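Local coordinates for nicastrin (Dictyostelium purpureum, PDB 4R12), which probably serves as an essential, substrate-recruiting subunit of gamma-secretase, the complex that cleaves membrane proteins such as Notch receptors within the membrane, at residues S202-K207 and S250-D255; G233-S238 and I328-L333; L434-D439 and N446-D451. All coordinates share one frame; numbering follows the deposited sequence.

Overall arrangement
Contacts 1 and 2 sit near opposite ends of helix 234-252, their centres 26 Å apart, and show how one helix can be held by different chemistry at each end. All three contacts are buried, but contact 2 lies nearer the chain's centre (about 13 Å, against 25 and 26 Å for contacts 1 and 3). It is polar: a carboxylate and a water hold a backbone turn at the helix start. At its finish, contact 1 is apolar, with one phenylalanine ring against the last turn. Contact 3 mixes both styles, a gripped carboxylate beside a packed isoleucine. Contacts 1 and 3 touch, for D255 O receives N446 ND2 and S250 OG meets D451 N; contact 2 touches neither.

Contact 1 (S202-K207 and S250-D255); sequences SSFSSK and SLAAVD
F204 and A252 bring the two backbones closest, with F204 CA 7.8 Å from A252 CA; 202-207 carries strand 192-203 into a loop, while 250-255 is the last turn of helix 234-252 and its exit. No hydrogen bond crosses the gap, and one aromatic ring spans it. With CG of F204 beside its backbone N (chi1 -77°), the ring reaches out to the helix and makes the contact with its far end. F204 CE1 lies 3.7 Å from A252 CB, and F204 CZ comes 3.6 Å from A252 N, so the ring meets the backbone of the last turn as well as a methyl group. F204 CE2 is 4.0 Å from L251 CB, the two side chains crossing at about a right angle. This is helix-on-sheet packing in the aminopeptidase-like large lobe: F265 of strand 262-268, which pairs antiparallel with strand 192-203, touches both F204 and L251. R256 adds a polar element, making a cation-pi contact with the F204 ring while NH1 bonds to L251 O. Both backbones turn here. S205 N donates to S203 OG over 3.1 Å, an ST turn that has F204 as its middle residue. Past the helix, V254 N bonds to L251 O at 3.2 Å as the chain leaves the last turn.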
# COMPACT_ATOMS: atom_id res chain seq x y z
N SER A 202 -6.96 4.69 15.52
CA SER A 202 -6.56 4.58 16.91
C SER A 202 -6.55 5.92 17.60
O SER A 202 -6.28 6.95 16.98
CB SER A 202 -5.16 3.96 17.01
OG SER A 202 -4.75 3.84 18.37
N SER A 203 -6.84 5.89 18.90
CA SER A 203 -6.71 7.04 19.77
C SER A 203 -6.10 6.58 21.10
O SER A 203 -6.35 5.46 21.53
CB SER A 203 -8.07 7.69 20.00
OG SER A 203 -8.01 8.62 21.07
N PHE A 204 -5.27 7.42 21.72
CA PHE A 204 -4.75 7.13 23.06
C PHE A 204 -5.85 7.21 24.12
O PHE A 204 -5.70 6.61 25.19
CB PHE A 204 -3.62 8.09 23.43
CG PHE A 204 -2.29 7.78 22.79
CD1 PHE A 204 -1.53 6.69 23.21
CD2 PHE A 204 -1.79 8.59 21.77
CE1 PHE A 204 -0.31 6.41 22.62
CE2 PHE A 204 -0.56 8.31 21.18
CZ PHE A 204 0.19 7.22 21.61
N SER A 205 -6.93 7.95 23.86
CA SER A 205 -8.03 8.04 24.83
C SER A 205 -8.78 6.72 24.86
O SER A 205 -9.05 6.15 23.81
CB SER A 205 -9.00 9.18 24.49
OG SER A 205 -8.32 10.42 24.37
N SER A 206 -9.11 6.24 26.06
CA SER A 206 -9.83 4.98 26.19
C SER A 206 -11.23 5.13 25.60
O SER A 206 -11.81 4.20 25.05
CB SER A 206 -9.89 4.54 27.66
OG SER A 206 -10.71 5.41 28.43
N LYS A 207 -11.77 6.33 25.72
CA LYS A 207 -12.98 6.66 25.01
C LYS A 207 -12.89 8.12 24.57
O LYS A 207 -12.49 8.99 25.36
CB LYS A 207 -14.22 6.40 25.88
CG LYS A 207 -15.55 6.74 25.22
CD LYS A 207 -16.70 6.54 26.20
CE LYS A 207 -17.97 7.28 25.76
NZ LYS A 207 -18.61 6.64 24.58
N SER A 250 6.45 7.49 19.96
CA SER A 250 7.11 8.57 20.68
C SER A 250 6.10 9.34 21.54
O SER A 250 6.40 9.71 22.67
CB SER A 250 7.81 9.51 19.70
OG SER A 250 8.75 8.79 18.92
N LEU A 251 4.91 9.56 21.00
CA LEU A 251 3.86 10.25 21.75
C LEU A 251 3.31 9.39 22.89
O LEU A 251 2.76 9.93 23.84
CB LEU A 251 2.71 10.66 20.83
CG LEU A 251 3.05 11.83 19.89
CD1 LEU A 251 1.89 12.12 18.92
CD2 LEU A 251 3.40 13.07 20.70
N ALA A 252 3.46 8.07 22.79
CA ALA A 252 2.99 7.19 23.86
C ALA A 252 3.69 7.47 25.18
O ALA A 252 3.13 7.20 26.25
CB ALA A 252 3.18 5.72 23.48
N ALA A 253 4.90 8.01 25.11
CA ALA A 253 5.70 8.23 26.31
C ALA A 253 5.56 9.64 26.88
O ALA A 253 6.14 9.93 27.92
CB ALA A 253 7.18 7.92 26.03
N VAL A 254 4.81 10.53 26.23
CA VAL A 254 4.68 11.88 26.79
C VAL A 254 3.44 12.02 27.66
O VAL A 254 2.51 11.22 27.56
CB VAL A 254 4.63 12.98 25.71
CG1 VAL A 254 5.81 12.85 24.76
CG2 VAL A 254 3.32 12.95 24.96
N ASP A 255 3.42 13.04 28.50
CA ASP A 255 2.26 13.36 29.33
C ASP A 255 1.24 14.13 28.49
O ASP A 255 1.39 15.33 28.25
CB ASP A 255 2.69 14.16 30.57
CG ASP A 255 1.52 14.55 31.46
OD1 ASP A 255 0.36 14.18 31.17
OD2 ASP A 255 1.77 15.23 32.49

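Contact 2 (G233-S238 and I328-L333); sequences GADQSS and IGRAQL
D235, in the first turn of helix 234-252, stands opposite G329 in the loop before strand 332-334, their CA atoms 5.2 Å apart. The D235 side chain makes the direct hydrogen bond across the contact: G329 N donates to D235 OD1 over 2.8 Å, reaching the oxygen nearly end-on, although the N-H is bent at 137°. CG lies opposite the backbone N about the first torsion (chi1 -157°), which carries the carboxylate out to the loop. The second oxygen meets carbon instead, D235 OD2 lying 3.7 Å from R330 CB. The arginine chain crosses the aspartate at about a right angle and bends at chi3 (81°); its NH1 bonds to N421 O, and no salt bridge forms with D235. A bridging water adds a second link, donating to D235 O at 2.8 Å and accepting from I328 N at 3.2 Å. The helix start is itself firmly fixed: S237 N and S238 N approach O of the N-cap residue G233 from opposite faces of its plane, the S238 N bond closing a wider pi-type turn, and the two carboxylate oxygens of D417 take the N-H groups of D235 and Q236. The G-A-D-Q stretch resembles the M28 aminopeptidase motif, with Q236, bonded to T224 OG1, probably at the place of the metal-binding aspartate; beside it, D235 ties the helix start of this M28-like large lobe to the loop before strand 332-334.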
# COMPACT_ATOMS: atom_id res chain seq x y z
N GLY A 233 6.91 -0.24 -1.79
CA GLY A 233 6.47 1.16 -1.90
C GLY A 233 7.06 2.06 -0.82
O GLY A 233 6.32 2.69 -0.06
N ALA A 234 8.38 2.11 -0.75
CA ALA A 234 9.06 2.83 0.32
C ALA A 234 8.63 4.31 0.35
O ALA A 234 8.09 4.77 1.35
CB ALA A 234 10.58 2.70 0.17
N ASP A 235 8.80 5.03 -0.76
CA ASP A 235 8.36 6.43 -0.74
C ASP A 235 6.85 6.54 -0.94
O ASP A 235 6.21 7.43 -0.38
CB ASP A 235 9.08 7.28 -1.80
CG ASP A 235 9.07 8.77 -1.45
OD1 ASP A 235 9.07 9.08 -0.24
OD2 ASP A 235 9.03 9.62 -2.38
N GLN A 236 6.29 5.65 -1.75
CA GLN A 236 4.86 5.66 -2.00
C GLN A 236 4.03 5.67 -0.72
O GLN A 236 3.10 6.47 -0.57
CB GLN A 236 4.45 4.45 -2.86
CG GLN A 236 2.96 4.41 -3.17
CD GLN A 236 2.61 3.23 -4.07
OE1 GLN A 236 3.22 2.16 -3.97
NE2 GLN A 236 1.63 3.42 -4.95
N SER A 237 4.37 4.78 0.21
CA SER A 237 3.61 4.65 1.45
C SER A 237 4.44 4.33 2.70
O SER A 237 4.23 4.92 3.76
CB SER A 237 2.56 3.53 1.31
OG SER A 237 1.65 3.77 0.24
N SER A 238 5.33 3.34 2.61
CA SER A 238 5.80 2.69 3.82
C SER A 238 6.79 3.54 4.63
O SER A 238 6.89 3.39 5.85
CB SER A 238 6.39 1.31 3.48
OG SER A 238 7.53 1.41 2.66
N ILE A 328 6.87 11.08 1.87
CA ILE A 328 7.69 12.03 2.64
C ILE A 328 9.12 11.54 2.86
O ILE A 328 9.87 12.12 3.66
CB ILE A 328 7.04 12.34 4.01
CG1 ILE A 328 6.90 11.08 4.87
CG2 ILE A 328 5.68 13.03 3.82
CD1 ILE A 328 6.47 11.38 6.32
N GLY A 329 9.52 10.50 2.11
CA GLY A 329 10.80 9.85 2.30
C GLY A 329 11.89 10.27 1.32
O GLY A 329 13.04 9.80 1.38
N ARG A 330 11.53 11.15 0.39
CA ARG A 330 12.53 11.71 -0.51
C ARG A 330 12.53 13.21 -0.50
O ARG A 330 12.51 13.82 -1.56
CB ARG A 330 12.31 11.23 -1.94
CG ARG A 330 12.91 9.90 -2.22
CD ARG A 330 12.71 9.52 -3.68
NE ARG A 330 13.68 10.14 -4.58
CZ ARG A 330 14.88 9.66 -4.85
NH1 ARG A 330 15.31 8.55 -4.26
NH2 ARG A 330 15.67 10.30 -5.71
N ALA A 331 12.57 13.80 0.69
CA ALA A 331 12.69 15.25 0.79
C ALA A 331 13.87 15.72 -0.06
O ALA A 331 14.90 15.03 -0.14
CB ALA A 331 12.84 15.67 2.23
N GLN A 332 13.70 16.86 -0.73
CA GLN A 332 14.65 17.41 -1.70
C GLN A 332 15.68 18.33 -1.06
O GLN A 332 15.32 19.27 -0.35
CB GLN A 332 13.91 18.20 -2.77
CG GLN A 332 12.92 17.40 -3.56
CD GLN A 332 13.60 16.34 -4.39
OE1 GLN A 332 14.07 16.60 -5.50
NE2 GLN A 332 13.67 15.13 -3.84
N LEU A 333 16.96 18.10 -1.33
CA LEU A 333 18.01 18.95 -0.81
C LEU A 333 17.92 20.38 -1.37
O LEU A 333 17.88 20.58 -2.57
CB LEU A 333 19.37 18.35 -1.13
CG LEU A 333 20.58 19.14 -0.62
CD1 LEU A 333 20.49 19.36 0.89
CD2 LEU A 333 21.84 18.38 -0.99
O HOH W 1 6.13 7.99 2.33

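Contact 3 (L434-D439 and N446-D451); sequences LSTFID and NNITID
D439 and N446 are joined by a two-pronged grip in which both carboxylate oxygens are used and a single asparagine supplies both donors. N446 ND2 gives a nearly straight bond (172°) to D439 OD1, 2.8 Å long and in the plane of its own amide, while N446 N reaches D439 OD2 at 2.9 Å. Each donor arrives on the syn side, somewhat out of the carboxylate plane. On the helix, D439 CG lies anti to the backbone N (chi1 179°); on the loop, with N446 CG beside its own N (chi1 -68°), ND2 and N can both face the carboxylate. Second partners steady the pair, since W259 NE1 also donates to D439 OD1 and N446 ND2 also reaches D255 O. A water donates to both D439 OD2 and N446 O, 2.7 Å from each.

One turn back along the helix the contact becomes largely apolar. I448 slides past T436 in the opposite direction, its CG1 3.4 Å from T436 OG1, and its other branch, I448 CG2, rests 3.8 Å from S435 CB. The threonine hydroxyl is hydrogen-bonded to Y432 O and also receives a water at 2.9 Å, the same water that accepts from I448 N.

Since N446 pairs with D439 and I448 with T436, the loop runs back antiparallel along helix 427-441. It is the loop joining helices 427-441 and 452-463, with D451, whose OD1 caps F454 N, as N-cap of the second.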
# COMPACT_ATOMS: atom_id res chain seq x y z
N LEU A 434 7.17 15.94 13.46
CA LEU A 434 5.74 15.64 13.43
C LEU A 434 5.19 15.35 14.83
O LEU A 434 4.06 15.73 15.14
CB LEU A 434 5.45 14.46 12.49
CG LEU A 434 5.63 14.78 10.99
CD1 LEU A 434 5.47 13.51 10.15
CD2 LEU A 434 4.66 15.89 10.50
N SER A 435 5.97 14.67 15.67
CA SER A 435 5.53 14.38 17.04
C SER A 435 5.31 15.67 17.83
O SER A 435 4.30 15.84 18.49
CB SER A 435 6.56 13.52 17.77
OG SER A 435 6.79 12.30 17.08
N THR A 436 6.28 16.58 17.73
CA THR A 436 6.22 17.86 18.44
C THR A 436 5.06 18.72 17.90
O THR A 436 4.34 19.37 18.66
CB THR A 436 7.56 18.59 18.30
OG1 THR A 436 8.60 17.78 18.86
CG2 THR A 436 7.52 19.95 19.03
N PHE A 437 4.89 18.69 16.59
CA PHE A 437 3.83 19.44 15.92
C PHE A 437 2.45 18.97 16.40
O PHE A 437 1.62 19.78 16.78
CB PHE A 437 3.97 19.30 14.40
CG PHE A 437 2.74 19.69 13.62
CD1 PHE A 437 2.32 21.01 13.57
CD2 PHE A 437 2.05 18.74 12.88
CE1 PHE A 437 1.19 21.38 12.84
CE2 PHE A 437 0.92 19.10 12.14
CZ PHE A 437 0.49 20.42 12.12
N ILE A 438 2.23 17.66 16.36
CA ILE A 438 0.96 17.10 16.81
C ILE A 438 0.70 17.43 18.27
O ILE A 438 -0.42 17.82 18.63
CB ILE A 438 0.93 15.57 16.58
CG1 ILE A 438 0.80 15.29 15.08
CG2 ILE A 438 -0.22 14.91 17.37
CD1 ILE A 438 1.18 13.89 14.67
N ASP A 439 1.72 17.30 19.11
CA ASP A 439 1.60 17.66 20.52
C ASP A 439 1.20 19.13 20.68
O ASP A 439 0.31 19.45 21.47
CB ASP A 439 2.91 17.37 21.26
CG ASP A 439 2.85 17.75 22.74
OD1 ASP A 439 2.29 16.97 23.54
OD2 ASP A 439 3.36 18.84 23.10
N ASN A 446 4.89 19.52 25.47
CA ASN A 446 5.86 18.53 25.90
C ASN A 446 7.19 18.58 25.15
O ASN A 446 7.25 18.94 23.97
CB ASN A 446 5.25 17.13 25.77
CG ASN A 446 4.12 16.90 26.76
OD1 ASN A 446 4.35 16.80 27.96
ND2 ASN A 446 2.90 16.83 26.25
N ASN A 447 8.25 18.22 25.85
CA ASN A 447 9.53 17.95 25.22
C ASN A 447 9.50 16.52 24.68
O ASN A 447 9.42 15.58 25.46
CB ASN A 447 10.68 18.12 26.20
CG ASN A 447 10.80 19.53 26.71
OD1 ASN A 447 10.99 19.77 27.90
ND2 ASN A 447 10.65 20.50 25.80
N ILE A 448 9.55 16.37 23.36
CA ILE A 448 9.49 15.05 22.75
C ILE A 448 10.85 14.38 22.69
O ILE A 448 11.82 14.97 22.23
CB ILE A 448 8.95 15.12 21.31
CG1 ILE A 448 7.53 15.68 21.26
CG2 ILE A 448 9.07 13.74 20.65
CD1 ILE A 448 6.52 14.85 21.97
N THR A 449 10.92 13.14 23.17
CA THR A 449 12.07 12.28 22.90
C THR A 449 11.61 11.21 21.91
O THR A 449 10.69 10.45 22.22
CB THR A 449 12.61 11.62 24.18
OG1 THR A 449 13.05 12.64 25.09
CG2 THR A 449 13.77 10.68 23.88
N ILE A 450 12.20 11.15 20.72
CA ILE A 450 11.76 10.11 19.79
C ILE A 450 12.28 8.74 20.23
O ILE A 450 13.33 8.64 20.86
CB ILE A 450 12.19 10.38 18.34
CG1 ILE A 450 13.71 10.41 18.20
CG2 ILE A 450 11.60 11.70 17.86
CD1 ILE A 450 14.17 10.48 16.74
N ASP A 451 11.53 7.69 19.92
CA ASP A 451 11.93 6.36 20.33
C ASP A 451 12.82 5.76 19.24
O ASP A 451 12.33 5.13 18.30
CB ASP A 451 10.69 5.51 20.60
CG ASP A 451 11.02 4.17 21.24
OD1 ASP A 451 12.12 3.65 21.00
OD2 ASP A 451 10.16 3.63 21.96
O HOH W 2 9.59 18.49 21.49
O HOH W 3 5.56 20.10 22.22